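Local coordinates for chloromuconate cycloisomerase (Rhodococcus opacus, PDB 4M0X), which belongs to the enolase superfamily and holds a manganese ion in a TIM-barrel-like domain that follows a smaller N-terminal domain, at residues Q91-L96 with A105-A110; S163-M168 with V220-I225; D182-I187 with A214-T219. One frame throughout, in Å; residues are numbered along the deposited sequence.

Contact 1: Q91-L96 with A105-A110; sequences QSMDGL and AAIETA
Met93 and Ile107 join two consecutive helices of the enolase-type N-terminal domain, 86-96 and 101-118, which a short turn links into a helical hairpin. The backbones stay well apart, with Met93 CA 9.5 Å from Glu108 CA, so a long side chain has to span the gap. Met93 suits this: its chain runs straight out from the helix as far as the sulfur and then bends, chi3 -78°, which swings the methyl group along the face of the partner helix. SD lies 3.9 Å from Ile107 CG2 and 4.0 Å from Ile107 CD1, so both branches of the isoleucine receive the sulfur. Past the bend, Met93 CE also rests 4.0 Å from Ile107 CG2. Leu74 of helix 63-74 touches both residues and adds to the apolar cluster. Glu108 only skirts the contact; its carboxylate leads away to accept bonds from Leu278 N and Ser279 N of the barrel domain, where the start of helix 278-291 would probably favour a negative charge. The Met93-Ile107 pair thus meets by dispersion, a flexible thioether fitted to a branched hydrocarbon, while Asp94 pairs with Lys104 of helix 101-118 in a salt bridge nearby.

Contact 2: S163-M168 with V220-I225; sequences SFKFKM and VAEQPI. With MN (manganese (II) ion), chain C.
Glu222 OE2 is gripped by the manganese ion at 2.2 Å and by water 1 at 2.7 Å. That water also accepts a hydrogen bond from Lys165 NZ at 3.1 Å, so it links the lysine to the metal-bound carboxylate. The other oxygen, OE1, forms a salt bridge with the lysine, NZ to OE1 3.1 Å, although the position of OE1 is less certain. The firmer partner of Lys165 NZ is Glu325, also in a salt bridge. Lys165 and Glu222 meet at about a right angle. In each, CG lies anti to the backbone N (chi1 -165° in Lys165); this, with the extended chains, brings NZ and the carboxylate together inside the barrel. Their strands, 163-167 and 220-222, are not neighbours among the parallel strands of the TIM-type beta/alpha barrel of the enolase superfamily. Strand 192-196 runs between them, its Ile194 touching both side chains, and the long lysine and glutamate reach across it. Asp196 at the end of that strand and Asp247 just past strand 244-246 also bind the ion, as do waters 2 and 3. Gln223 NE2 makes a nearly straight bond of 2.8 Å to Ile225 O, while its OE1 accepts from Asp247 N, tying this loop to a metal ligand.

Contact 3: D182-I187 with A214-T219; sequences DVLECI and ADAGVT
Leu184 lays its two methyl groups against the turn that follows helix 203-215. CD1 meets Val218 CG2 at 4.0 Å and Ala216 CB at 4.3 Å, while CD2 lies 3.7 Å from the carbonyl oxygen of Ala216, in plain van der Waals contact. Leucine suits the place because its fork can serve both parts of the turn at once, the small alanine with its backbone and the branched valine beyond. Val218 keeps CG1 anti to the backbone N, chi1 165°, and this leaves CG2 as the methyl that faces Leu184. Between the alanine and the valine, Gly217 ends the helix in a Schellman motif. Its phi of 115° would press a beta carbon against the preceding carbonyl oxygen, which glycine avoids, and Gly217 N bonds back to Ala214 O at 3.1 Å. Further out, Val193 of strand 192-196 packs against both Leu184 and Val218, so the contact lies between the outer helical layer and the strands of the beta/alpha barrel. Since segments 182-187 and 214-219 meet through methyl groups, one of them set against a carbonyl oxygen, with no polar bond between them, fit rather than bonding direction joins them, and the Schellman turn at Gly217 helps to place Ala216 and Val218 on the side of Leu184.

How the contacts relate
Contact 1 comes first along the chain and lies in the N-terminal domain, its centre about 30 Å from that of contact 2 and about 42 Å from that of contact 3, on the opposite side of the chain's centre. Contacts 2 and 3 share the barrel domain, with centres about 12 Å apart, and contact 3 is nested inside the loop that contact 2 closes. Contact 2 joins two strands; contact 3 joins the regions after the helices that follow strands 163-167 and 192-196. They thus form the inside and outside of one side of the barrel. Phe166 bridges them: its CZ packs 3.5 Å from Val183 CG1, tying the strand that carries Lys165, near the metal site, to the outer helical layer.

Contact 1: Q91-L96 with A105-A110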
ATOM      1  N   GLN A  91     -15.507  13.733  30.112  1.00 34.06           N
ATOM      2  CA  GLN A  91     -14.162  14.203  29.802  1.00 36.27           C
ATOM      3  C   GLN A  91     -13.339  14.395  31.076  1.00 36.61           C
ATOM      4  O   GLN A  91     -12.144  14.116  31.095  1.00 38.82           O
ATOM      5  CB  GLN A  91     -14.188  15.469  28.973  1.00 40.40           C
ATOM      6  CG  GLN A  91     -12.805  15.892  28.507  1.00 52.97           C
ATOM      7  CD  GLN A  91     -12.842  17.014  27.489  1.00 62.14           C
ATOM      8  OE1 GLN A  91     -13.888  17.293  26.886  1.00 68.90           O
ATOM      9  NE2 GLN A  91     -11.695  17.665  27.280  1.00 64.29           N
ATOM     10  N   SER A  92     -13.987  14.856  32.141  1.00 35.97           N
ATOM     11  CA  SER A  92     -13.342  14.971  33.436  1.00 32.64           C
ATOM     12  C   SER A  92     -12.783  13.640  33.862  1.00 30.82           C
ATOM     13  O   SER A  92     -11.604  13.537  34.189  1.00 29.44           O
ATOM     14  CB  SER A  92     -14.332  15.459  34.468  1.00 34.38           C
ATOM     15  OG  SER A  92     -14.696  16.810  34.233  1.00 35.61           O
ATOM     16  N   MET A  93     -13.624  12.613  33.822  1.00 30.87           N
ATOM     17  CA  MET A  93     -13.215  11.278  34.262  1.00 31.45           C
ATOM     18  C   MET A  93     -11.991  10.763  33.482  1.00 33.40           C
ATOM     19  O   MET A  93     -11.043  10.184  34.067  1.00 34.85           O
ATOM     20  CB  MET A  93     -14.393  10.313  34.207  1.00 30.27           C
ATOM     21  CG  MET A  93     -15.480  10.554  35.264  1.00 27.60           C
ATOM     22  SD  MET A  93     -16.785   9.290  35.149  1.00 32.42           S
ATOM     23  CE  MET A  93     -17.763   9.839  33.747  1.00 26.96           C
ATOM     24  N   ASP A  94     -11.985  11.026  32.173  1.00 33.69           N
ATOM     25  CA  ASP A  94     -10.868  10.652  31.290  1.00 32.75           C
ATOM     26  C   ASP A  94      -9.606  11.370  31.681  1.00 34.05           C
ATOM     27  O   ASP A  94      -8.528  10.788  31.657  1.00 39.99           O
ATOM     28  CB  ASP A  94     -11.191  10.975  29.838  1.00 31.64           C
ATOM     29  CG  ASP A  94     -12.223  10.030  29.234  1.00 33.25           C
ATOM     30  OD1 ASP A  94     -12.634   9.005  29.861  1.00 30.44           O
ATOM     31  OD2 ASP A  94     -12.621  10.337  28.097  1.00 34.55           O
ATOM     32  N   GLY A  95      -9.754  12.633  32.045  1.00 32.86           N
ATOM     33  CA  GLY A  95      -8.652  13.452  32.516  1.00 35.05           C
ATOM     34  C   GLY A  95      -8.007  12.978  33.802  1.00 35.49           C
ATOM     35  O   GLY A  95      -6.817  13.181  33.976  1.00 37.18           O
ATOM     36  N   LEU A  96      -8.772  12.345  34.696  1.00 35.14           N
ATOM     37  CA  LEU A  96      -8.189  11.768  35.941  1.00 35.50           C
ATOM     38  C   LEU A  96      -7.812  10.299  35.842  1.00 35.85           C
ATOM     39  O   LEU A  96      -6.835   9.878  36.458  1.00 34.99           O
ATOM     40  CB  LEU A  96      -9.100  11.928  37.174  1.00 32.56           C
ATOM     41  CG  LEU A  96      -9.669  13.308  37.460  1.00 32.57           C
ATOM     42  CD1 LEU A  96     -10.441  13.308  38.762  1.00 30.84           C
ATOM     43  CD2 LEU A  96      -8.556  14.350  37.462  1.00 34.15           C
ATOM     44  N   ALA A 105     -18.359   3.688  32.744  1.00 24.40           N
ATOM     45  CA  ALA A 105     -19.689   3.309  32.228  1.00 23.01           C
ATOM     46  C   ALA A 105     -20.781   3.343  33.286  1.00 22.15           C
ATOM     47  O   ALA A 105     -21.877   3.807  33.003  1.00 23.42           O
ATOM     48  CB  ALA A 105     -19.659   1.948  31.550  1.00 22.81           C
ATOM     49  N   ALA A 106     -20.490   2.888  34.501  1.00 20.84           N
ATOM     50  CA  ALA A 106     -21.534   2.802  35.520  1.00 20.63           C
ATOM     51  C   ALA A 106     -21.990   4.196  35.952  1.00 21.58           C
ATOM     52  O   ALA A 106     -23.191   4.428  36.126  1.00 20.77           O
ATOM     53  CB  ALA A 106     -21.077   1.977  36.707  1.00 20.50           C
ATOM     54  N   ILE A 107     -21.027   5.117  36.087  1.00 22.59           N
ATOM     55  CA  ILE A 107     -21.296   6.533  36.346  1.00 23.09           C
ATOM     56  C   ILE A 107     -21.966   7.267  35.178  1.00 25.57           C
ATOM     57  O   ILE A 107     -22.990   7.946  35.369  1.00 26.04           O
ATOM     58  CB  ILE A 107     -20.012   7.261  36.647  1.00 23.02           C
ATOM     59  CG1 ILE A 107     -19.417   6.677  37.912  1.00 24.83           C
ATOM     60  CG2 ILE A 107     -20.259   8.764  36.741  1.00 22.83           C
ATOM     61  CD1 ILE A 107     -18.159   7.373  38.411  1.00 27.16           C
ATOM     62  N   GLU A 108     -21.369   7.187  33.981  1.00 27.62           N
ATOM     63  CA  GLU A 108     -21.940   7.874  32.819  1.00 28.92           C
ATOM     64  C   GLU A 108     -23.371   7.389  32.665  1.00 29.74           C
ATOM     65  O   GLU A 108     -24.275   8.171  32.422  1.00 32.36           O
ATOM     66  CB  GLU A 108     -21.124   7.608  31.541  1.00 28.64           C
ATOM     67  CG  GLU A 108     -21.504   8.471  30.323  1.00 28.59           C
ATOM     68  CD  GLU A 108     -22.313   7.727  29.261  1.00 28.54           C
ATOM     69  OE1 GLU A 108     -23.083   6.829  29.626  1.00 30.59           O
ATOM     70  OE2 GLU A 108     -22.204   8.029  28.048  1.00 28.86           O
ATOM     71  N   THR A 109     -23.572   6.092  32.856  1.00 28.58           N
ATOM     72  CA  THR A 109     -24.859   5.456  32.647  1.00 26.50           C
ATOM     73  C   THR A 109     -25.875   5.868  33.751  1.00 25.23           C
ATOM     74  O   THR A 109     -26.995   6.275  33.466  1.00 24.59           O
ATOM     75  CB  THR A 109     -24.585   3.936  32.441  1.00 27.53           C
ATOM     76  OG1 THR A 109     -25.050   3.536  31.162  1.00 33.11           O
ATOM     77  CG2 THR A 109     -25.078   3.000  33.532  1.00 25.64           C
ATOM     78  N   ALA A 110     -25.462   5.816  35.014  1.00 24.80           N
ATOM     79  CA  ALA A 110     -26.296   6.302  36.102  1.00 24.56           C
ATOM     80  C   ALA A 110     -26.735   7.729  35.844  1.00 26.33           C
ATOM     81  O   ALA A 110     -27.897   8.065  36.073  1.00 27.63           O
ATOM     82  CB  ALA A 110     -25.554   6.223  37.416  1.00 24.19           C
TER

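Contact 2: S163-M168 with V220-I225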
ATOM      1  N   SER A 163     -31.428 -18.286  17.090  1.00 32.70           N
ATOM      2  CA  SER A 163     -30.096 -17.686  17.044  1.00 31.18           C
ATOM      3  C   SER A 163     -29.248 -18.087  18.252  1.00 30.00           C
ATOM      4  O   SER A 163     -29.692 -17.973  19.401  1.00 28.01           O
ATOM      5  CB  SER A 163     -30.215 -16.163  16.928  1.00 30.01           C
ATOM      6  OG  SER A 163     -29.047 -15.609  16.362  1.00 31.32           O
ATOM      7  N   PHE A 164     -28.033 -18.568  17.994  1.00 30.55           N
ATOM      8  CA  PHE A 164     -27.190 -19.148  19.076  1.00 32.75           C
ATOM      9  C   PHE A 164     -25.712 -18.752  19.076  1.00 32.21           C
ATOM     10  O   PHE A 164     -25.146 -18.351  18.047  1.00 32.16           O
ATOM     11  CB  PHE A 164     -27.322 -20.682  19.123  1.00 33.43           C
ATOM     12  CG  PHE A 164     -28.738 -21.140  19.103  1.00 35.42           C
ATOM     13  CD1 PHE A 164     -29.411 -21.311  17.888  1.00 36.44           C
ATOM     14  CD2 PHE A 164     -29.428 -21.326  20.286  1.00 35.68           C
ATOM     15  CE1 PHE A 164     -30.742 -21.689  17.862  1.00 39.01           C
ATOM     16  CE2 PHE A 164     -30.765 -21.703  20.265  1.00 36.35           C
ATOM     17  CZ  PHE A 164     -31.420 -21.896  19.058  1.00 37.21           C
ATOM     18  N   LYS A 165     -25.108 -18.871  20.255  1.00 30.51           N
ATOM     19  CA  LYS A 165     -23.697 -18.598  20.447  1.00 30.46           C
ATOM     20  C   LYS A 165     -23.122 -19.711  21.266  1.00 30.39           C
ATOM     21  O   LYS A 165     -23.740 -20.129  22.256  1.00 32.17           O
ATOM     22  CB  LYS A 165     -23.503 -17.273  21.193  1.00 29.60           C
ATOM     23  CG  LYS A 165     -22.100 -16.707  21.136  1.00 26.30           C
ATOM     24  CD  LYS A 165     -22.124 -15.314  21.731  1.00 26.01           C
ATOM     25  CE  LYS A 165     -20.732 -14.826  22.060  1.00 26.11           C
ATOM     26  NZ  LYS A 165     -20.767 -13.762  23.091  1.00 28.24           N
ATOM     27  N   PHE A 166     -21.948 -20.180  20.853  1.00 29.85           N
ATOM     28  CA  PHE A 166     -21.183 -21.156  21.611  1.00 31.53           C
ATOM     29  C   PHE A 166     -20.002 -20.482  22.249  1.00 35.06           C
ATOM     30  O   PHE A 166     -19.161 -19.885  21.554  1.00 36.25           O
ATOM     31  CB  PHE A 166     -20.673 -22.271  20.709  1.00 30.85           C
ATOM     32  CG  PHE A 166     -21.719 -23.245  20.322  1.00 30.13           C
ATOM     33  CD1 PHE A 166     -21.961 -24.353  21.105  1.00 31.76           C
ATOM     34  CD2 PHE A 166     -22.465 -23.051  19.182  1.00 29.68           C
ATOM     35  CE1 PHE A 166     -22.943 -25.256  20.747  1.00 33.32           C
ATOM     36  CE2 PHE A 166     -23.430 -23.954  18.803  1.00 30.51           C
ATOM     37  CZ  PHE A 166     -23.677 -25.056  19.588  1.00 31.92           C
ATOM     38  N   LYS A 167     -19.934 -20.560  23.572  1.00 38.15           N
ATOM     39  CA  LYS A 167     -18.830 -19.921  24.262  1.00 41.63           C
ATOM     40  C   LYS A 167     -17.694 -20.928  24.134  1.00 39.12           C
ATOM     41  O   LYS A 167     -17.936 -22.124  24.257  1.00 38.21           O
ATOM     42  CB  LYS A 167     -19.198 -19.585  25.714  1.00 43.73           C
ATOM     43  CG  LYS A 167     -18.734 -18.206  26.164  1.00 51.45           C
ATOM     44  CD  LYS A 167     -19.849 -17.144  26.145  1.00 57.46           C
ATOM     45  CE  LYS A 167     -19.405 -15.782  25.556  1.00 57.16           C
ATOM     46  NZ  LYS A 167     -17.942 -15.432  25.599  1.00 51.69           N
ATOM     47  N   MET A 168     -16.485 -20.451  23.813  1.00 38.46           N
ATOM     48  CA  MET A 168     -15.321 -21.331  23.528  1.00 37.07           C
ATOM     49  C   MET A 168     -14.032 -20.867  24.202  1.00 36.91           C
ATOM     50  O   MET A 168     -13.986 -19.813  24.833  1.00 39.31           O
ATOM     51  CB  MET A 168     -15.103 -21.492  22.005  1.00 34.04           C
ATOM     52  CG  MET A 168     -16.224 -22.271  21.332  1.00 32.80           C
ATOM     53  SD  MET A 168     -16.047 -22.816  19.621  1.00 32.49           S
ATOM     54  CE  MET A 168     -14.601 -23.850  19.729  1.00 32.63           C
ATOM     55  N   VAL A 220     -20.902 -17.032  12.240  1.00 28.67           N
ATOM     56  CA  VAL A 220     -20.115 -15.862  12.558  1.00 30.00           C
ATOM     57  C   VAL A 220     -19.001 -16.311  13.478  1.00 29.00           C
ATOM     58  O   VAL A 220     -19.180 -17.239  14.285  1.00 29.40           O
ATOM     59  CB  VAL A 220     -20.971 -14.758  13.253  1.00 32.20           C
ATOM     60  CG1 VAL A 220     -20.090 -13.617  13.761  1.00 31.76           C
ATOM     61  CG2 VAL A 220     -22.048 -14.196  12.320  1.00 30.64           C
ATOM     62  N   ALA A 221     -17.848 -15.666  13.366  1.00 26.62           N
ATOM     63  CA  ALA A 221     -16.787 -15.965  14.298  1.00 25.38           C
ATOM     64  C   ALA A 221     -16.487 -14.720  15.101  1.00 25.01           C
ATOM     65  O   ALA A 221     -16.049 -13.705  14.566  1.00 24.84           O
ATOM     66  CB  ALA A 221     -15.556 -16.467  13.582  1.00 25.20           C
ATOM     67  N   GLU A 222     -16.750 -14.802  16.395  1.00 23.67           N
ATOM     68  CA  GLU A 222     -16.479 -13.703  17.256  1.00 23.08           C
ATOM     69  C   GLU A 222     -15.044 -13.815  17.736  1.00 23.26           C
ATOM     70  O   GLU A 222     -14.570 -14.903  17.990  1.00 23.07           O
ATOM     71  CB  GLU A 222     -17.464 -13.675  18.429  1.00 24.34           C
ATOM     72  CG  GLU A 222     -17.583 -12.276  19.026  1.00 26.25           C
ATOM     73  CD  GLU A 222     -18.325 -12.210  20.345  1.00 26.69           C
ATOM     74  OE1 GLU A 222     -19.305 -12.982  20.503  1.00 28.13           O
ATOM     75  OE2 GLU A 222     -17.932 -11.364  21.191  1.00 24.59           O
ATOM     76  N   GLN A 223     -14.358 -12.673  17.832  1.00 24.48           N
ATOM     77  CA  GLN A 223     -12.996 -12.573  18.326  1.00 24.21           C
ATOM     78  C   GLN A 223     -12.269 -13.893  18.379  1.00 25.22           C
ATOM     79  O   GLN A 223     -12.082 -14.452  19.455  1.00 27.57           O
ATOM     80  CB  GLN A 223     -12.988 -11.975  19.724  1.00 24.91           C
ATOM     81  CG  GLN A 223     -11.608 -11.461  20.124  1.00 24.71           C
ATOM     82  CD  GLN A 223     -11.222 -10.265  19.306  1.00 24.59           C
ATOM     83  OE1 GLN A 223     -11.995  -9.307  19.186  1.00 25.26           O
ATOM     84  NE2 GLN A 223     -10.038 -10.318  18.709  1.00 25.04           N
ATOM     85  N   PRO A 224     -11.856 -14.426  17.223  1.00 25.59           N
ATOM     86  CA  PRO A 224     -11.224 -15.756  17.362  1.00 24.69           C
ATOM     87  C   PRO A 224      -9.771 -15.686  17.870  1.00 24.68           C
ATOM     88  O   PRO A 224      -9.350 -16.513  18.676  1.00 26.01           O
ATOM     89  CB  PRO A 224     -11.295 -16.331  15.953  1.00 23.43           C
ATOM     90  CG  PRO A 224     -11.406 -15.143  15.065  1.00 24.44           C
ATOM     91  CD  PRO A 224     -12.079 -14.036  15.823  1.00 24.08           C
ATOM     92  N   ILE A 225      -9.017 -14.705  17.403  1.00 25.19           N
ATOM     93  CA  ILE A 225      -7.629 -14.563  17.794  1.00 25.24           C
ATOM     94  C   ILE A 225      -7.478 -13.350  18.700  1.00 25.45           C
ATOM     95  O   ILE A 225      -8.450 -12.607  18.899  1.00 25.61           O
ATOM     96  CB  ILE A 225      -6.694 -14.499  16.568  1.00 24.89           C
ATOM     97  CG1 ILE A 225      -7.033 -13.338  15.640  1.00 24.32           C
ATOM     98  CG2 ILE A 225      -6.795 -15.788  15.779  1.00 25.79           C
ATOM     99  CD1 ILE A 225      -5.926 -13.004  14.641  1.00 23.53           C
TER
HETATM  100 MN    MN C 401     -17.253 -11.978  23.137  1.00 27.26          MN
HETATM  101  O   HOH W   1     -19.717 -10.869  23.213  1.00 57.65           O
HETATM  102  O   HOH W   2     -15.679 -12.111  25.067  1.00 30.04           O
HETATM  103  O   HOH W   3     -15.201 -12.189  22.312  1.00 15.89           O

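Contact 3: D182-I187 with A214-T219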
ATOM      1  N   ASP A 182     -20.637 -31.345  17.784  1.00 52.74           N
ATOM      2  CA  ASP A 182     -21.600 -32.278  18.353  1.00 55.36           C
ATOM      3  C   ASP A 182     -22.943 -31.623  18.487  1.00 51.16           C
ATOM      4  O   ASP A 182     -23.924 -32.137  17.980  1.00 55.37           O
ATOM      5  CB  ASP A 182     -21.155 -32.772  19.722  1.00 58.55           C
ATOM      6  CG  ASP A 182     -20.420 -34.077  19.654  1.00 66.18           C
ATOM      7  OD1 ASP A 182     -19.760 -34.348  18.618  1.00 66.93           O
ATOM      8  OD2 ASP A 182     -20.506 -34.835  20.646  1.00 67.19           O
ATOM      9  N   VAL A 183     -22.973 -30.475  19.157  1.00 47.31           N
ATOM     10  CA  VAL A 183     -24.220 -29.773  19.441  1.00 43.73           C
ATOM     11  C   VAL A 183     -24.885 -29.239  18.182  1.00 43.45           C
ATOM     12  O   VAL A 183     -26.103 -29.196  18.097  1.00 44.62           O
ATOM     13  CB  VAL A 183     -23.993 -28.612  20.402  1.00 42.39           C
ATOM     14  CG1 VAL A 183     -25.311 -27.910  20.670  1.00 42.30           C
ATOM     15  CG2 VAL A 183     -23.372 -29.115  21.697  1.00 40.33           C
ATOM     16  N   LEU A 184     -24.072 -28.858  17.206  1.00 42.50           N
ATOM     17  CA  LEU A 184     -24.550 -28.374  15.932  1.00 42.88           C
ATOM     18  C   LEU A 184     -25.290 -29.443  15.141  1.00 44.66           C
ATOM     19  O   LEU A 184     -25.962 -29.140  14.141  1.00 47.23           O
ATOM     20  CB  LEU A 184     -23.372 -27.866  15.103  1.00 43.20           C
ATOM     21  CG  LEU A 184     -22.768 -26.525  15.460  1.00 41.57           C
ATOM     22  CD1 LEU A 184     -21.282 -26.528  15.155  1.00 39.72           C
ATOM     23  CD2 LEU A 184     -23.495 -25.462  14.659  1.00 41.88           C
ATOM     24  N   GLU A 185     -25.155 -30.693  15.562  1.00 47.92           N
ATOM     25  CA  GLU A 185     -25.842 -31.776  14.872  1.00 51.65           C
ATOM     26  C   GLU A 185     -27.335 -31.682  15.097  1.00 54.72           C
ATOM     27  O   GLU A 185     -28.107 -31.844  14.150  1.00 49.47           O
ATOM     28  CB  GLU A 185     -25.319 -33.131  15.303  1.00 50.63           C
ATOM     29  CG  GLU A 185     -23.990 -33.437  14.656  1.00 56.09           C
ATOM     30  CD  GLU A 185     -23.662 -34.910  14.657  1.00 61.41           C
ATOM     31  OE1 GLU A 185     -23.871 -35.562  15.714  1.00 63.81           O
ATOM     32  OE2 GLU A 185     -23.177 -35.401  13.604  1.00 60.01           O
ATOM     33  N   CYS A 186     -27.720 -31.383  16.344  1.00 58.30           N
ATOM     34  CA  CYS A 186     -29.128 -31.161  16.719  1.00 61.01           C
ATOM     35  C   CYS A 186     -29.581 -29.665  16.648  1.00 59.77           C
ATOM     36  O   CYS A 186     -30.491 -29.252  17.376  1.00 64.92           O
ATOM     37  CB  CYS A 186     -29.444 -31.816  18.094  1.00 60.93           C
ATOM     38  SG  CYS A 186     -29.043 -33.586  18.239  1.00 60.36           S
ATOM     39  N   ILE A 187     -28.956 -28.865  15.771  1.00 53.11           N
ATOM     40  CA  ILE A 187     -29.390 -27.465  15.494  1.00 44.63           C
ATOM     41  C   ILE A 187     -29.759 -27.334  14.029  1.00 42.12           C
ATOM     42  O   ILE A 187     -28.979 -27.735  13.165  1.00 42.35           O
ATOM     43  CB  ILE A 187     -28.324 -26.378  15.871  1.00 41.10           C
ATOM     44  CG1 ILE A 187     -28.521 -25.873  17.295  1.00 37.39           C
ATOM     45  CG2 ILE A 187     -28.415 -25.154  14.972  1.00 38.64           C
ATOM     46  CD1 ILE A 187     -27.243 -25.469  17.989  1.00 37.18           C
ATOM     47  N   ALA A 214     -17.611 -23.704   9.956  1.00 30.84           N
ATOM     48  CA  ALA A 214     -18.495 -22.975   9.041  1.00 34.10           C
ATOM     49  C   ALA A 214     -19.231 -23.987   8.177  1.00 37.12           C
ATOM     50  O   ALA A 214     -20.426 -23.840   7.911  1.00 38.83           O
ATOM     51  CB  ALA A 214     -17.724 -21.979   8.189  1.00 31.01           C
ATOM     52  N   ASP A 215     -18.512 -25.027   7.758  1.00 42.50           N
ATOM     53  CA  ASP A 215     -19.116 -26.146   7.032  1.00 42.64           C
ATOM     54  C   ASP A 215     -20.273 -26.769   7.819  1.00 40.05           C
ATOM     55  O   ASP A 215     -21.287 -27.107   7.237  1.00 36.92           O
ATOM     56  CB  ASP A 215     -18.053 -27.197   6.689  1.00 43.47           C
ATOM     57  CG  ASP A 215     -17.073 -26.714   5.622  1.00 48.83           C
ATOM     58  OD1 ASP A 215     -17.272 -25.599   5.059  1.00 48.17           O
ATOM     59  OD2 ASP A 215     -16.091 -27.452   5.354  1.00 48.47           O
ATOM     60  N   ALA A 216     -20.119 -26.889   9.138  1.00 39.41           N
ATOM     61  CA  ALA A 216     -21.165 -27.456  10.008  1.00 40.64           C
ATOM     62  C   ALA A 216     -22.265 -26.483  10.450  1.00 40.40           C
ATOM     63  O   ALA A 216     -23.132 -26.846  11.234  1.00 43.42           O
ATOM     64  CB  ALA A 216     -20.535 -28.103  11.230  1.00 42.02           C
ATOM     65  N   GLY A 217     -22.223 -25.242   9.971  1.00 41.50           N
ATOM     66  CA  GLY A 217     -23.322 -24.301  10.204  1.00 38.25           C
ATOM     67  C   GLY A 217     -23.017 -23.081  11.050  1.00 36.35           C
ATOM     68  O   GLY A 217     -23.891 -22.239  11.265  1.00 33.09           O
ATOM     69  N   VAL A 218     -21.781 -22.984  11.541  1.00 35.28           N
ATOM     70  CA  VAL A 218     -21.365 -21.798  12.282  1.00 31.21           C
ATOM     71  C   VAL A 218     -21.370 -20.646  11.316  1.00 29.38           C
ATOM     72  O   VAL A 218     -20.876 -20.761  10.198  1.00 29.62           O
ATOM     73  CB  VAL A 218     -19.984 -21.938  12.933  1.00 28.83           C
ATOM     74  CG1 VAL A 218     -19.459 -20.574  13.358  1.00 26.86           C
ATOM     75  CG2 VAL A 218     -20.094 -22.862  14.120  1.00 28.21           C
ATOM     76  N   THR A 219     -21.903 -19.532  11.788  1.00 28.49           N
ATOM     77  CA  THR A 219     -22.327 -18.467  10.928  1.00 27.44           C
ATOM     78  C   THR A 219     -21.528 -17.172  11.073  1.00 29.78           C
ATOM     79  O   THR A 219     -21.475 -16.333  10.134  1.00 28.77           O
ATOM     80  CB  THR A 219     -23.829 -18.296  11.098  1.00 25.78           C
ATOM     81  OG1 THR A 219     -24.378 -18.514   9.823  1.00 25.61           O
ATOM     82  CG2 THR A 219     -24.252 -16.909  11.565  1.00 28.38           C
TER